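Local coordinates for SufC protein (PDB 2D2E) that binds and hydrolyses ATP as a cytoplasmic ABC-type ATPase and probably serves the Suf machinery that assembles iron-sulfur clusters, at residues Q203-L206 / N207-Q210; D175-A178 / L179-A183; N187-G191 / P192-A196; L45-L49 / A50-E54. All coordinates share one frame; numbering follows the deposited sequence. Where two conformers were deposited one is given.

Contact 1 (Q203-L206 / N207-Q210); sequences QRIL and NYIQ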
# COMPACT_ATOMS: atom_id res chain seq x y z
N GLN A 203 3.08 7.41 -14.00
CA GLN A 203 1.92 8.19 -13.59
C GLN A 203 0.58 7.48 -13.91
O GLN A 203 -0.43 7.79 -13.30
CB GLN A 203 1.92 9.53 -14.35
CG GLN A 203 0.74 10.47 -14.03
CD GLN A 203 -0.50 10.27 -14.91
OE1 GLN A 203 -0.49 9.56 -15.90
NE2 GLN A 203 -1.58 10.93 -14.52
N ARG A 204 0.61 6.53 -14.84
CA ARG A 204 -0.61 5.85 -15.30
C ARG A 204 -1.71 5.55 -14.28
O ARG A 204 -2.86 5.94 -14.48
CB ARG A 204 -0.27 4.54 -16.04
CG ARG A 204 -1.44 3.97 -16.85
CD ARG A 204 -1.93 4.96 -17.91
NE ARG A 204 -0.80 5.48 -18.69
CZ ARG A 204 -0.19 4.82 -19.67
NH1 ARG A 204 -0.59 3.61 -20.02
NH2 ARG A 204 0.86 5.37 -20.28
N ILE A 205 -1.36 4.87 -13.20
CA ILE A 205 -2.39 4.52 -12.21
C ILE A 205 -3.13 5.72 -11.62
O ILE A 205 -4.28 5.59 -11.15
CB ILE A 205 -1.78 3.63 -11.09
CG1 ILE A 205 -2.91 2.97 -10.27
CG2 ILE A 205 -0.86 4.45 -10.18
CD1 ILE A 205 -2.39 1.92 -9.27
N LEU A 206 -2.48 6.88 -11.65
CA LEU A 206 -3.07 8.07 -11.06
C LEU A 206 -4.20 8.67 -11.88
O LEU A 206 -4.85 9.63 -11.45
CB LEU A 206 -1.97 9.09 -10.75
CG LEU A 206 -0.89 8.49 -9.84
CD1 LEU A 206 0.21 9.52 -9.57
CD2 LEU A 206 -1.50 8.02 -8.52
N ASN A 207 -4.42 8.10 -13.05
CA ASN A 207 -5.55 8.52 -13.88
C ASN A 207 -6.77 7.74 -13.37
O ASN A 207 -7.92 8.14 -13.62
CB ASN A 207 -5.29 8.19 -15.34
CG ASN A 207 -4.20 9.05 -15.94
OD1 ASN A 207 -4.25 10.27 -15.86
ND2 ASN A 207 -3.20 8.41 -16.52
N TYR A 208 -6.52 6.64 -12.65
CA TYR A 208 -7.62 5.83 -12.10
C TYR A 208 -7.82 6.11 -10.61
O TYR A 208 -8.93 6.00 -10.10
CB TYR A 208 -7.38 4.30 -12.30
CG TYR A 208 -6.85 3.94 -13.65
CD1 TYR A 208 -5.67 3.21 -13.78
CD2 TYR A 208 -7.49 4.37 -14.82
CE1 TYR A 208 -5.12 2.94 -15.04
CE2 TYR A 208 -6.95 4.09 -16.08
CZ TYR A 208 -5.77 3.38 -16.18
OH TYR A 208 -5.22 3.12 -17.43
N ILE A 209 -6.74 6.48 -9.92
CA ILE A 209 -6.79 6.83 -8.49
C ILE A 209 -6.31 8.27 -8.43
O ILE A 209 -5.11 8.51 -8.44
CB ILE A 209 -5.79 6.00 -7.62
CG1 ILE A 209 -5.96 4.51 -7.86
CG2 ILE A 209 -6.02 6.32 -6.15
CD1 ILE A 209 -5.00 3.61 -7.04
N GLN A 210 -7.23 9.22 -8.35
CA GLN A 210 -6.82 10.62 -8.28
C GLN A 210 -6.22 10.92 -6.89
O GLN A 210 -6.91 10.79 -5.88
CB GLN A 210 -8.03 11.51 -8.53
CG GLN A 210 -7.71 12.98 -8.32
CD GLN A 210 -8.65 13.91 -9.06
OE1 GLN A 210 -9.34 13.49 -9.99
NE2 GLN A 210 -8.68 15.18 -8.69

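Contact 2 (D175-A178 / L179-A183); sequences DIDA and LKVVA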
# COMPACT_ATOMS: atom_id res chain seq x y z
N ASP A 175 0.66 -2.42 -16.88
CA ASP A 175 -0.35 -3.49 -17.04
C ASP A 175 -1.66 -2.84 -16.58
O ASP A 175 -1.98 -2.83 -15.39
CB ASP A 175 0.03 -4.68 -16.15
CG ASP A 175 -1.00 -5.80 -16.16
OD1 ASP A 175 -2.14 -5.60 -16.64
OD2 ASP A 175 -0.66 -6.89 -15.67
N ILE A 176 -2.43 -2.30 -17.53
CA ILE A 176 -3.65 -1.58 -17.20
C ILE A 176 -4.66 -2.38 -16.36
O ILE A 176 -5.27 -1.84 -15.43
CB ILE A 176 -4.34 -1.01 -18.48
CG1 ILE A 176 -3.36 -0.12 -19.26
CG2 ILE A 176 -5.60 -0.22 -18.10
CD1 ILE A 176 -2.67 1.00 -18.45
N ASP A 177 -4.84 -3.66 -16.67
CA ASP A 177 -5.78 -4.45 -15.89
C ASP A 177 -5.39 -4.47 -14.42
O ASP A 177 -6.24 -4.29 -13.55
CB ASP A 177 -5.88 -5.88 -16.40
CG ASP A 177 -6.63 -6.78 -15.43
OD1 ASP A 177 -5.98 -7.54 -14.68
OD2 ASP A 177 -7.88 -6.73 -15.41
N ALA A 178 -4.11 -4.69 -14.14
CA ALA A 178 -3.62 -4.74 -12.76
C ALA A 178 -3.74 -3.40 -12.07
O ALA A 178 -4.08 -3.35 -10.90
CB ALA A 178 -2.17 -5.22 -12.71
N LEU A 179 -3.46 -2.31 -12.78
CA LEU A 179 -3.57 -0.99 -12.16
C LEU A 179 -5.03 -0.69 -11.85
O LEU A 179 -5.33 -0.12 -10.80
CB LEU A 179 -3.02 0.10 -13.09
CG LEU A 179 -1.57 -0.12 -13.53
CD1 LEU A 179 -1.18 0.96 -14.54
CD2 LEU A 179 -0.64 -0.08 -12.31
N LYS A 180 -5.93 -1.11 -12.73
CA LYS A 180 -7.34 -0.82 -12.50
C LYS A 180 -7.91 -1.61 -11.33
O LYS A 180 -8.79 -1.12 -10.63
CB LYS A 180 -8.15 -1.05 -13.79
CG LYS A 180 -7.98 0.11 -14.76
CD LYS A 180 -8.98 0.06 -15.91
CE LYS A 180 -8.92 1.35 -16.71
NZ LYS A 180 -9.79 1.28 -17.91
N VAL A 181 -7.43 -2.83 -11.11
CA VAL A 181 -7.90 -3.64 -9.99
C VAL A 181 -7.53 -2.94 -8.69
O VAL A 181 -8.34 -2.85 -7.75
CB VAL A 181 -7.25 -5.03 -10.00
CG1 VAL A 181 -7.34 -5.65 -8.61
CG2 VAL A 181 -7.95 -5.92 -11.02
N VAL A 182 -6.29 -2.47 -8.60
CA VAL A 182 -5.89 -1.77 -7.39
C VAL A 182 -6.68 -0.47 -7.23
O VAL A 182 -7.10 -0.13 -6.13
CB VAL A 182 -4.36 -1.53 -7.40
CG1 VAL A 182 -3.92 -0.70 -6.18
CG2 VAL A 182 -3.66 -2.88 -7.36
N ALA A 183 -6.89 0.27 -8.32
CA ALA A 183 -7.66 1.52 -8.21
C ALA A 183 -9.07 1.25 -7.72
O ALA A 183 -9.61 2.01 -6.92
CB ALA A 183 -7.70 2.24 -9.56

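Contact 3 (N187-G191 / P192-A196); sequences NAMRG and PNFGA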
# COMPACT_ATOMS: atom_id res chain seq x y z
N ASN A 187 -10.27 3.13 -4.43
CA ASN A 187 -11.41 4.05 -4.52
C ASN A 187 -12.58 3.57 -3.65
O ASN A 187 -13.32 4.37 -3.08
CB ASN A 187 -11.83 4.24 -5.98
CG ASN A 187 -10.85 5.11 -6.76
OD1 ASN A 187 -10.34 6.10 -6.24
ND2 ASN A 187 -10.61 4.75 -8.03
N ALA A 188 -12.74 2.25 -3.52
CA ALA A 188 -13.82 1.71 -2.70
C ALA A 188 -13.57 1.95 -1.19
O ALA A 188 -14.51 2.04 -0.41
CB ALA A 188 -13.99 0.24 -2.98
N MET A 189 -12.30 2.04 -0.80
CA MET A 189 -11.93 2.29 0.60
C MET A 189 -11.91 3.76 0.98
O MET A 189 -11.87 4.07 2.18
CB MET A 189 -10.53 1.73 0.90
CG MET A 189 -10.46 0.20 0.92
SD MET A 189 -11.43 -0.47 2.28
CE MET A 189 -10.40 -0.11 3.71
N ARG A 190 -11.91 4.66 -0.01
CA ARG A 190 -11.84 6.10 0.27
C ARG A 190 -12.89 6.51 1.28
O ARG A 190 -14.07 6.19 1.13
CB ARG A 190 -12.04 6.93 -0.98
CG ARG A 190 -10.88 6.99 -1.89
CD ARG A 190 -11.16 8.09 -2.90
NE ARG A 190 -10.26 8.04 -4.04
CZ ARG A 190 -9.31 8.94 -4.28
NH1 ARG A 190 -9.13 9.97 -3.46
NH2 ARG A 190 -8.56 8.81 -5.35
N GLY A 191 -12.45 7.26 2.27
CA GLY A 191 -13.37 7.69 3.32
C GLY A 191 -12.58 8.36 4.43
O GLY A 191 -11.34 8.32 4.45
N PRO A 192 -13.27 8.95 5.41
CA PRO A 192 -12.63 9.64 6.52
C PRO A 192 -11.78 8.79 7.44
O PRO A 192 -10.95 9.31 8.18
CB PRO A 192 -13.81 10.30 7.24
CG PRO A 192 -14.94 9.34 6.98
CD PRO A 192 -14.74 9.00 5.52
N ASN A 193 -11.96 7.49 7.37
CA ASN A 193 -11.27 6.56 8.25
C ASN A 193 -10.19 5.74 7.55
O ASN A 193 -9.74 4.73 8.08
CB ASN A 193 -12.31 5.62 8.86
CG ASN A 193 -13.48 6.39 9.48
OD1 ASN A 193 -13.27 7.28 10.31
ND2 ASN A 193 -14.72 6.07 9.08
N PHE A 194 -9.78 6.19 6.38
CA PHE A 194 -8.77 5.45 5.63
C PHE A 194 -7.79 6.41 4.95
O PHE A 194 -8.19 7.44 4.44
CB PHE A 194 -9.50 4.64 4.56
CG PHE A 194 -8.60 3.93 3.58
CD1 PHE A 194 -7.95 2.76 3.95
CD2 PHE A 194 -8.45 4.41 2.29
CE1 PHE A 194 -7.17 2.06 3.04
CE2 PHE A 194 -7.65 3.70 1.35
CZ PHE A 194 -7.02 2.54 1.74
N GLY A 195 -6.49 6.09 5.00
CA GLY A 195 -5.50 6.88 4.30
C GLY A 195 -4.67 5.91 3.48
O GLY A 195 -4.48 4.76 3.88
N ALA A 196 -4.17 6.35 2.33
CA ALA A 196 -3.35 5.46 1.50
C ALA A 196 -2.19 6.18 0.83
O ALA A 196 -2.26 7.39 0.56
CB ALA A 196 -4.21 4.82 0.43
O HOH W 1 -9.44 7.91 1.99

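Contact 4 (L45-L49 / A50-E54); sequences LGKIL and AGDPE. With GOL (glycerol), chain C.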
# COMPACT_ATOMS: atom_id res chain seq x y z
N LEU A 45 11.26 2.60 0.92
CA LEU A 45 10.41 3.17 1.97
C LEU A 45 9.22 2.23 2.23
O LEU A 45 8.85 1.98 3.39
CB LEU A 45 9.88 4.56 1.58
CG LEU A 45 8.88 5.15 2.59
CD1 LEU A 45 9.57 5.41 3.93
CD2 LEU A 45 8.33 6.48 2.06
N GLY A 46 8.63 1.70 1.16
CA GLY A 46 7.52 0.78 1.34
C GLY A 46 7.92 -0.46 2.12
O GLY A 46 7.16 -0.93 2.93
N LYS A 47 9.12 -0.99 1.89
CA LYS A 47 9.53 -2.20 2.59
C LYS A 47 9.78 -1.92 4.06
O LYS A 47 9.47 -2.77 4.92
CB LYS A 47 10.78 -2.78 1.94
CG LYS A 47 10.53 -3.31 0.54
CD LYS A 47 11.83 -3.77 -0.11
CE LYS A 47 11.58 -4.30 -1.51
NZ LYS A 47 12.82 -4.75 -2.20
N ILE A 48 10.33 -0.75 4.35
CA ILE A 48 10.61 -0.35 5.72
C ILE A 48 9.28 -0.13 6.44
O ILE A 48 9.15 -0.48 7.61
CB ILE A 48 11.48 0.91 5.76
CG1 ILE A 48 12.88 0.53 5.26
CG2 ILE A 48 11.52 1.50 7.17
CD1 ILE A 48 13.85 1.68 5.21
N LEU A 49 8.29 0.42 5.74
CA LEU A 49 6.97 0.61 6.37
C LEU A 49 6.37 -0.74 6.73
O LEU A 49 5.67 -0.87 7.73
CB LEU A 49 6.00 1.34 5.43
CG LEU A 49 6.19 2.86 5.46
CD1 LEU A 49 5.69 3.47 4.15
CD2 LEU A 49 5.46 3.44 6.69
N ALA A 50 6.63 -1.74 5.90
CA ALA A 50 6.12 -3.08 6.13
C ALA A 50 6.83 -3.74 7.30
O ALA A 50 6.27 -4.60 7.97
CB ALA A 50 6.30 -3.92 4.88
N GLY A 51 8.06 -3.31 7.55
CA GLY A 51 8.84 -3.88 8.64
C GLY A 51 9.92 -4.85 8.18
O GLY A 51 10.37 -5.68 8.96
N ASP A 52 10.35 -4.73 6.92
CA ASP A 52 11.39 -5.60 6.36
C ASP A 52 12.65 -5.52 7.22
O ASP A 52 13.32 -4.50 7.26
CB ASP A 52 11.73 -5.14 4.93
CG ASP A 52 12.57 -6.15 4.17
OD1 ASP A 52 13.57 -6.64 4.73
OD2 ASP A 52 12.22 -6.46 3.01
N PRO A 53 12.99 -6.63 7.91
CA PRO A 53 14.16 -6.70 8.79
C PRO A 53 15.53 -6.52 8.16
O PRO A 53 16.52 -6.29 8.87
CB PRO A 53 13.99 -8.06 9.47
CG PRO A 53 13.38 -8.88 8.41
CD PRO A 53 12.33 -7.94 7.82
N GLU A 54 15.62 -6.61 6.83
CA GLU A 54 16.90 -6.44 6.16
C GLU A 54 17.45 -5.02 6.21
O GLU A 54 18.64 -4.80 5.96
CB GLU A 54 16.81 -6.91 4.70
CG GLU A 54 16.59 -8.41 4.54
CD GLU A 54 16.65 -8.86 3.10
OE1 GLU A 54 16.38 -10.05 2.83
OE2 GLU A 54 16.97 -8.03 2.22
C1 GOL C . 13.39 -2.16 9.12
O1 GOL C . 12.35 -2.12 7.90
C2 GOL C . 13.08 -1.94 10.44
O2 GOL C . 14.06 -2.39 11.26
C3 GOL C . 12.00 -1.41 10.49
O3 GOL C . 10.68 -0.78 9.98

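Contact 1 (Q203-L206 / N207-Q210)
In the tightly turning connection between strands 195-199 and 213-218 of the ABC ATPase core, Q203 and N207 meet amide to amide, four residues apart. The connection lies just beyond the point where ABC ATPases usually carry their switch histidine. Q203 leads its chain out alongside its own carbonyl and bends it sharply at chi2 (-89°), which turns the amide back over N207. Q203 NE2 then donates to N207 OD1 at 3.1 Å, an almost straight bond that lies close to the Q203 amide plane but reaches the N207 carbonyl from above its plane. In return N207 ND2 gives only a weak, bent bond to Q203 OE1 (3.0 Å), the two amide planes being 68° apart, a twist consistent with one good bond and one poor one. The same ND2 also makes a weak bond to R204 O, whose main donor is N207 N at 3.0 Å. R204 O also stands 3.8 Å above one face of the Y208 ring, offset toward its rim.

One residue on, I205 O is gripped twice. I209 N comes to it in the carbonyl plane at 2.9 Å, while Y208 N approaches from above that plane. L206 is buried, resting on A33 and M35 of strand 31-35 and on A231 of helix 228-237. The Y208 ring, on another side, lies against helix 176-189. I205 and I209 run side by side in the same direction, their CD1 methyls 3.8 Å apart.

Contact 2 (D175-A178 / L179-A183)
D175 caps the first turn of helix 176-189 and takes the amide of L179 on its backbone oxygen. The helix belongs to a beta-alpha-beta crossover from strand 164-168 to strand 195-199, and the sequence context of D175 matches the D-loop of ABC ATPases. As N-cap it serves the helix with two acceptors. D175 OD1 takes the amide of A178 in a weak but nearly straight bond of 3.3 Å, giving a partner to an N-H that has no preceding turn to bond to. D175 O takes L179 N at 3.0 Å, met nearly along the C=O axis.

From there the ladder continues regularly. I176 O accepts from K180 N at 2.9 Å, and D177 O from V181 N at 3.1 Å. A178 O receives V182 N at 3.3 Å, a weak bond, before L179 O resumes normal length with A183 N.

Side chains follow the same spacing. L179 places CG beside its own backbone N (chi1 -57°), close over the D175 carbonyl, and L179 CD1 lies 4.2 Å from I176 CD1. On the flank covered by Y208, the extended K180 chain runs past I176, with K180 CE 3.9 Å from I176 CG2.

Contact 3 (N187-G191 / P192-A196)
The F194 ring receives M189 on one face: M189 CB stands over the centre, 3.6 Å from the centroid and 14° off the ring normal, a CH-pi contact that joins the end of helix 176-189 to the start of strand 195-199 within a beta-alpha-beta crossover. Bends at chi2 (-66°) and chi3 (-74°) curl the tail of M189 back over the same face. The sulfur stands farther off, M189 SD lying 5.2 Å from the F194 centroid as a Met-aromatic contact, and the terminal methyl returns to the ring, with M189 CE 3.8 Å from F194 CD1. L157 and L158 of helix 148-160 pack on the methionine.

A second flat group, the R190 guanidinium, is met at its edge by N187 OD1. R190 NE donates to that oxygen at 2.9 Å, and the bond lies in both the guanidinium and the carbonyl planes. R190 NH2 adds a weak bond to N187 OD1, but it also donates to Q210 O, while N187 ND2 reaches Y208 O; the pair thus holds the neighbouring loop from two places.

Between helix and strand the chain reverses through a type I beta turn from G191 to F194, closed by F194 N to G191 O at 3.3 Å. A water bridges the ends of the turn, accepting from G191 N at 3.1 Å and donating to F194 O at 2.8 Å.

Contact 4 (L45-L49 / A50-E54)
K47 O receives two amides as the chain leaves its helix, D52 N in a nearly straight bond of 2.9 Å and G51 N in a weak one, while G51 swings to a positive phi of 104°. At those angles a CB would press on the A50 carbonyl oxygen. One residue earlier, A50 N still reaches G46 O at 3.1 Å. G51 N also bonds weakly to I48 O at 3.0 Å; with D52 N to K47 O, and G51 as C-prime residue, this makes the Schellman motif that ends helix 42-50. The helix follows the P-loop; S43 binds ADP and magnesium and T44 ADP, though neither ligand is bound in this chain.

The D52 and K47 side chains run alongside each other in one direction, their CB atoms 3.9 Å apart. Their charged ends stay separate, K47 NZ being 5.5 Å from D52 OD2. The other carboxylate oxygen closes an Asx turn: D52 OD1 accepts from E54 N at 2.9 Å.

A glycerol, probably from the crystallisation liquor, bridges helix and loop: O3 donates to I48 O at 2.8 Å and O1 to D52 O at 2.6 Å. R77 NH2 binds the glycerol too, and R77 NH1 donates to I48 O and L49 O.

In the fold
Contacts 1, 2 and 3 form one connected corner of the ATPase core. Contacts 2 and 3 sit on the opening and closing turns of helix 176-189, their centres 18 Å apart, and contact 1 touches both. Its Y208 OH packs 3.4 Å from I176 CG2 of contact 2, and its I209 CG1 3.3 Å from A183 CB, while R190 and N187 of contact 3 hold its backbone. Contact 4 stands on the other side of the chain's centre, 22 to 24 Å from the others between centres, and touches none. It follows the nucleotide-binding residues in sequence, the I48 side chain about 4 Å from that of T44; no nucleotide is bound in this chain. The L206 side chain of contact 1 is about 10 Å from that of K42.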